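Local coordinates for protein uronate isomerase (Caulobacter crescentus, PDB 2Q01) that interconverts D-glucuronate and D-fructuronate, and likewise galacturonate and tagaturonate, as a uronate isomerase of the metallo-dependent hydrolase superfamily, at residues Arg239-Gly253 / Met295-His309. Sequence-based numbering, arbitrary orientation.
Sequences RQAFIDAGATSSDHG and MAKMSLDDGLVMQIH
Arg239 reaches from helix 228-244 to the C-terminal end of helix 281-302 and grips Asp302 side-on, NE to OD1 and NH2 to OD2, both 2.9 Å, each oxygen offering its syn lone pair. Guanidinium and carboxylate lie nearly coplanar, 15° apart. The chain bends at chi3 (72°), which turns the flat group between Leu304 CD2, 3.7 Å above the centre of one face, and Met298 CB on the opposite face. NH2 also donates in plane to Ser299 OG, while NH1 gives a hydrogen to a water shared with Ser250 OG and Ser299 OG. Asp302 OD2 also accepts from Leu304 N, an Asx turn just where the chain leaves the helix at Gly303. Were Arg239 replaced by an alanine, the Asp302 carboxylate would probably lose its countercharge and a gap would open between Met298 and Leu304.

Further along, Ser250 OG and His252 NE2 are hydrogen-bonded at 2.7 Å, and Met295 CG and Met306 CG approach the imidazole obliquely, each to 3.5 Å. On the face of Asp251, opposite Ser250 and His252, its OD1 accepts from His309 ND1 (2.5 Å), ring and carboxylate planes 82° apart; Asp251 OD2 salt-bridges Arg198.

Strands 249-252 and 305-308 pair in parallel as neighbours in a TIM-barrel-type fold, connected through helices 264-276 and 281-302, the latter packing against helices 228-244 and 343-349; strand 357-359 continues the sheet beyond 305-308.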
loop_
_atom_site.group_PDB
_atom_site.type_symbol
_atom_site.label_atom_id
_atom_site.label_comp_id
_atom_site.label_asym_id
_atom_site.label_seq_id
_atom_site.Cartn_x
_atom_site.Cartn_y
_atom_site.Cartn_z
ATOM N N ARG B 239 0.207 -37.875 -7.543
ATOM C CA ARG B 239 0.012 -37.321 -6.212
ATOM C C ARG B 239 0.201 -38.372 -5.127
ATOM O O ARG B 239 0.832 -38.094 -4.106
ATOM C CB ARG B 239 -1.362 -36.671 -6.090
ATOM C CG ARG B 239 -1.396 -35.254 -6.619
ATOM C CD ARG B 239 -2.815 -34.800 -6.895
ATOM N NE ARG B 239 -3.557 -34.551 -5.665
ATOM C CZ ARG B 239 -3.794 -33.339 -5.167
ATOM N NH1 ARG B 239 -3.352 -32.255 -5.788
ATOM N NH2 ARG B 239 -4.481 -33.212 -4.044
ATOM N N GLN B 240 -0.331 -39.572 -5.366
ATOM C CA GLN B 240 -0.162 -40.712 -4.464
ATOM C C GLN B 240 1.308 -41.075 -4.274
ATOM O O GLN B 240 1.740 -41.330 -3.151
ATOM C CB GLN B 240 -0.949 -41.930 -4.969
ATOM C CG GLN B 240 -1.102 -43.052 -3.946
ATOM C CD GLN B 240 -1.584 -42.553 -2.589
ATOM O OE1 GLN B 240 -2.656 -41.948 -2.475
ATOM N NE2 GLN B 240 -0.786 -42.801 -1.553
ATOM N N ALA B 241 2.060 -41.083 -5.375
ATOM C CA ALA B 241 3.503 -41.327 -5.359
ATOM C C ALA B 241 4.272 -40.282 -4.549
ATOM O O ALA B 241 5.286 -40.600 -3.934
ATOM C CB ALA B 241 4.041 -41.387 -6.780
ATOM N N PHE B 242 3.787 -39.043 -4.561
ATOM C CA PHE B 242 4.392 -37.952 -3.799
ATOM C C PHE B 242 4.104 -38.099 -2.307
ATOM O O PHE B 242 4.993 -37.901 -1.483
ATOM C CB PHE B 242 3.899 -36.596 -4.310
ATOM C CG PHE B 242 4.669 -36.062 -5.492
ATOM C CD1 PHE B 242 4.638 -36.707 -6.726
ATOM C CD2 PHE B 242 5.403 -34.886 -5.380
ATOM C CE1 PHE B 242 5.335 -36.205 -7.821
ATOM C CE2 PHE B 242 6.106 -34.374 -6.468
ATOM C CZ PHE B 242 6.075 -35.036 -7.688
ATOM N N ILE B 243 2.860 -38.448 -1.980
ATOM C CA ILE B 243 2.432 -38.774 -0.615
ATOM C C ILE B 243 3.288 -39.890 -0.009
ATOM O O ILE B 243 3.759 -39.776 1.130
ATOM C CB ILE B 243 0.928 -39.163 -0.589
ATOM C CG1 ILE B 243 0.073 -37.926 -0.840
ATOM C CG2 ILE B 243 0.522 -39.799 0.745
ATOM C CD1 ILE B 243 -1.277 -38.223 -1.403
ATOM N N ASP B 244 3.502 -40.946 -0.795
ATOM C CA ASP B 244 4.361 -42.067 -0.416
ATOM C C ASP B 244 5.825 -41.653 -0.239
ATOM O O ASP B 244 6.579 -42.314 0.478
ATOM C CB ASP B 244 4.255 -43.194 -1.447
ATOM C CG ASP B 244 2.888 -43.864 -1.454
ATOM O OD1 ASP B 244 2.548 -44.490 -2.480
ATOM O OD2 ASP B 244 2.153 -43.771 -0.445
ATOM N N ALA B 245 6.211 -40.559 -0.891
ATOM C CA ALA B 245 7.539 -39.971 -0.734
ATOM C C ALA B 245 7.568 -38.927 0.394
ATOM O O ALA B 245 8.590 -38.269 0.621
ATOM C CB ALA B 245 8.002 -39.357 -2.049
ATOM N N GLY B 246 6.440 -38.774 1.084
ATOM C CA GLY B 246 6.363 -37.931 2.270
ATOM C C GLY B 246 5.676 -36.588 2.114
ATOM O O GLY B 246 5.556 -35.848 3.093
ATOM N N ALA B 247 5.230 -36.273 0.898
ATOM C CA ALA B 247 4.554 -35.003 0.613
ATOM C C ALA B 247 3.266 -34.820 1.400
ATOM O O ALA B 247 2.502 -35.764 1.608
ATOM C CB ALA B 247 4.275 -34.852 -0.869
ATOM N N THR B 248 3.054 -33.590 1.852
ATOM C CA THR B 248 1.826 -33.203 2.532
ATOM C C THR B 248 1.197 -32.015 1.816
ATOM O O THR B 248 0.084 -31.599 2.146
ATOM C CB THR B 248 2.089 -32.809 4.007
ATOM O OG1 THR B 248 3.000 -31.703 4.064
ATOM C CG2 THR B 248 2.661 -33.974 4.816
ATOM N N SER B 249 1.910 -31.486 0.822
ATOM C CA SER B 249 1.478 -30.270 0.152
ATOM C C SER B 249 1.569 -30.315 -1.371
ATOM O O SER B 249 2.305 -31.117 -1.947
ATOM C CB SER B 249 2.255 -29.067 0.694
ATOM O OG SER B 249 1.696 -27.855 0.227
ATOM N N SER B 250 0.792 -29.452 -2.016
ATOM C CA SER B 250 0.915 -29.221 -3.447
ATOM C C SER B 250 1.197 -27.731 -3.658
ATOM O O SER B 250 0.941 -26.914 -2.767
ATOM C CB SER B 250 -0.330 -29.692 -4.207
ATOM O OG SER B 250 -1.313 -28.683 -4.278
ATOM N N ASP B 251 1.733 -27.377 -4.819
ATOM C CA ASP B 251 2.129 -25.989 -5.085
ATOM C C ASP B 251 1.753 -25.551 -6.503
ATOM O O ASP B 251 1.942 -26.299 -7.457
ATOM C CB ASP B 251 3.631 -25.807 -4.836
ATOM C CG ASP B 251 4.083 -24.366 -4.989
ATOM O OD1 ASP B 251 3.287 -23.454 -4.681
ATOM O OD2 ASP B 251 5.238 -24.142 -5.413
ATOM N N HIS B 252 1.221 -24.334 -6.628
ATOM C CA HIS B 252 0.697 -23.828 -7.897
ATOM C C HIS B 252 1.134 -22.396 -8.181
ATOM O O HIS B 252 0.610 -21.451 -7.599
ATOM C CB HIS B 252 -0.831 -23.951 -7.919
ATOM C CG HIS B 252 -1.317 -25.291 -7.464
ATOM N ND1 HIS B 252 -1.382 -26.377 -8.307
ATOM C CD2 HIS B 252 -1.684 -25.741 -6.242
ATOM C CE1 HIS B 252 -1.798 -27.432 -7.630
ATOM N NE2 HIS B 252 -1.991 -27.073 -6.375
ATOM N N GLY B 253 2.104 -22.248 -9.080
ATOM C CA GLY B 253 2.602 -20.938 -9.492
ATOM C C GLY B 253 1.992 -20.487 -10.807
ATOM O O GLY B 253 2.631 -20.555 -11.856
ATOM N N MET B 295 -7.549 -29.780 -8.574
ATOM C CA MET B 295 -6.550 -30.196 -7.577
ATOM C C MET B 295 -7.119 -30.165 -6.164
ATOM O O MET B 295 -6.700 -30.940 -5.309
ATOM C CB MET B 295 -5.293 -29.315 -7.632
ATOM C CG MET B 295 -4.446 -29.413 -8.898
ATOM S SD MET B 295 -3.486 -30.913 -9.096
ATOM C CE MET B 295 -4.448 -31.788 -10.315
ATOM N N ALA B 296 -8.060 -29.254 -5.928
ATOM C CA ALA B 296 -8.722 -29.113 -4.639
ATOM C C ALA B 296 -9.723 -30.234 -4.414
ATOM O O ALA B 296 -9.911 -30.678 -3.285
ATOM C CB ALA B 296 -9.414 -27.784 -4.559
ATOM N N LYS B 297 -10.363 -30.677 -5.495
ATOM C CA LYS B 297 -11.258 -31.834 -5.483
ATOM C C LYS B 297 -10.513 -33.151 -5.225
ATOM O O LYS B 297 -11.077 -34.087 -4.656
ATOM C CB LYS B 297 -12.024 -31.924 -6.809
ATOM C CG LYS B 297 -13.151 -30.907 -6.945
ATOM C CD LYS B 297 -14.109 -31.261 -8.070
ATOM C CE LYS B 297 -13.730 -30.586 -9.366
ATOM N NZ LYS B 297 -14.691 -30.913 -10.453
ATOM N N MET B 298 -9.254 -33.221 -5.663
ATOM C CA MET B 298 -8.393 -34.364 -5.377
ATOM C C MET B 298 -7.915 -34.315 -3.933
ATOM O O MET B 298 -7.794 -35.353 -3.283
ATOM C CB MET B 298 -7.186 -34.393 -6.317
ATOM C CG MET B 298 -7.474 -34.928 -7.709
ATOM S SD MET B 298 -6.054 -34.746 -8.804
ATOM C CE MET B 298 -6.880 -34.774 -10.392
ATOM N N SER B 299 -7.658 -33.103 -3.442
ATOM C CA SER B 299 -7.222 -32.862 -2.061
ATOM C C SER B 299 -8.272 -33.259 -1.033
ATOM O O SER B 299 -7.941 -33.599 0.104
ATOM C CB SER B 299 -6.857 -31.394 -1.873
ATOM O OG SER B 299 -5.576 -31.123 -2.406
ATOM N N LEU B 300 -9.538 -33.210 -1.445
ATOM C CA LEU B 300 -10.652 -33.715 -0.652
ATOM C C LEU B 300 -10.502 -35.204 -0.351
ATOM O O LEU B 300 -10.959 -35.678 0.694
ATOM C CB LEU B 300 -11.953 -33.494 -1.409
ATOM C CG LEU B 300 -12.916 -32.369 -1.044
ATOM C CD1 LEU B 300 -12.238 -31.027 -0.832
ATOM C CD2 LEU B 300 -13.946 -32.294 -2.145
ATOM N N ASP B 301 -9.860 -35.927 -1.270
ATOM C CA ASP B 301 -9.625 -37.362 -1.123
ATOM C C ASP B 301 -8.270 -37.713 -0.504
ATOM O O ASP B 301 -8.215 -38.534 0.413
ATOM C CB ASP B 301 -9.799 -38.082 -2.466
ATOM C CG ASP B 301 -11.245 -38.085 -2.947
ATOM O OD1 ASP B 301 -11.471 -37.843 -4.154
ATOM O OD2 ASP B 301 -12.157 -38.325 -2.126
ATOM N N ASP B 302 -7.191 -37.097 -0.994
ATOM C CA ASP B 302 -5.831 -37.466 -0.558
ATOM C C ASP B 302 -5.184 -36.570 0.507
ATOM O O ASP B 302 -4.105 -36.888 1.016
ATOM C CB ASP B 302 -4.885 -37.701 -1.759
ATOM C CG ASP B 302 -4.613 -36.443 -2.596
ATOM O OD1 ASP B 302 -4.264 -36.611 -3.785
ATOM O OD2 ASP B 302 -4.722 -35.299 -2.096
ATOM N N GLY B 303 -5.840 -35.461 0.837
ATOM C CA GLY B 303 -5.408 -34.601 1.936
ATOM C C GLY B 303 -4.168 -33.756 1.697
ATOM O O GLY B 303 -3.511 -33.329 2.650
ATOM N N LEU B 304 -3.842 -33.517 0.431
ATOM C CA LEU B 304 -2.760 -32.603 0.075
ATOM C C LEU B 304 -3.138 -31.144 0.297
ATOM O O LEU B 304 -4.114 -30.654 -0.262
ATOM C CB LEU B 304 -2.330 -32.818 -1.374
ATOM C CG LEU B 304 -0.895 -33.275 -1.636
ATOM C CD1 LEU B 304 -0.440 -34.292 -0.622
ATOM C CD2 LEU B 304 -0.763 -33.815 -3.043
ATOM N N VAL B 305 -2.357 -30.466 1.131
ATOM C CA VAL B 305 -2.537 -29.043 1.405
ATOM C C VAL B 305 -2.125 -28.231 0.178
ATOM O O VAL B 305 -1.054 -28.424 -0.379
ATOM C CB VAL B 305 -1.742 -28.606 2.657
ATOM C CG1 VAL B 305 -1.704 -27.113 2.768
ATOM C CG2 VAL B 305 -2.361 -29.203 3.914
ATOM N N MET B 306 -2.990 -27.323 -0.246
ATOM C CA MET B 306 -2.828 -26.673 -1.528
ATOM C C MET B 306 -2.264 -25.264 -1.384
ATOM O O MET B 306 -2.921 -24.385 -0.842
ATOM C CB MET B 306 -4.186 -26.642 -2.211
ATOM C CG MET B 306 -4.157 -26.452 -3.684
ATOM S SD MET B 306 -5.839 -26.635 -4.270
ATOM C CE MET B 306 -5.961 -25.121 -5.199
ATOM N N GLN B 307 -1.050 -25.048 -1.879
ATOM C CA GLN B 307 -0.460 -23.709 -1.860
ATOM C C GLN B 307 -0.625 -22.989 -3.194
ATOM O O GLN B 307 -0.190 -23.480 -4.233
ATOM C CB GLN B 307 1.024 -23.766 -1.505
ATOM C CG GLN B 307 1.353 -24.554 -0.257
ATOM C CD GLN B 307 2.848 -24.710 -0.063
ATOM O OE1 GLN B 307 3.442 -25.694 -0.502
ATOM N NE2 GLN B 307 3.469 -23.727 0.581
ATOM N N ILE B 308 -1.240 -21.812 -3.161
ATOM C CA ILE B 308 -1.331 -20.982 -4.352
ATOM C C ILE B 308 -0.336 -19.816 -4.279
ATOM O O ILE B 308 -0.406 -18.970 -3.381
ATOM C CB ILE B 308 -2.782 -20.506 -4.614
ATOM C CG1 ILE B 308 -3.725 -21.715 -4.696
ATOM C CG2 ILE B 308 -2.856 -19.670 -5.901
ATOM C CD1 ILE B 308 -5.198 -21.365 -4.636
ATOM N N HIS B 309 0.596 -19.812 -5.234
ATOM C CA HIS B 309 1.623 -18.782 -5.400
ATOM C C HIS B 309 1.396 -17.980 -6.692
ATOM O O HIS B 309 2.117 -18.184 -7.674
ATOM C CB HIS B 309 2.997 -19.450 -5.508
ATOM C CG HIS B 309 3.602 -19.832 -4.196
ATOM N ND1 HIS B 309 3.564 -21.119 -3.709
ATOM C CD2 HIS B 309 4.285 -19.104 -3.282
ATOM C CE1 HIS B 309 4.187 -21.167 -2.544
ATOM N NE2 HIS B 309 4.634 -19.956 -2.262
HETATM O O HOH W 1 -3.744 -29.825 -4.151
#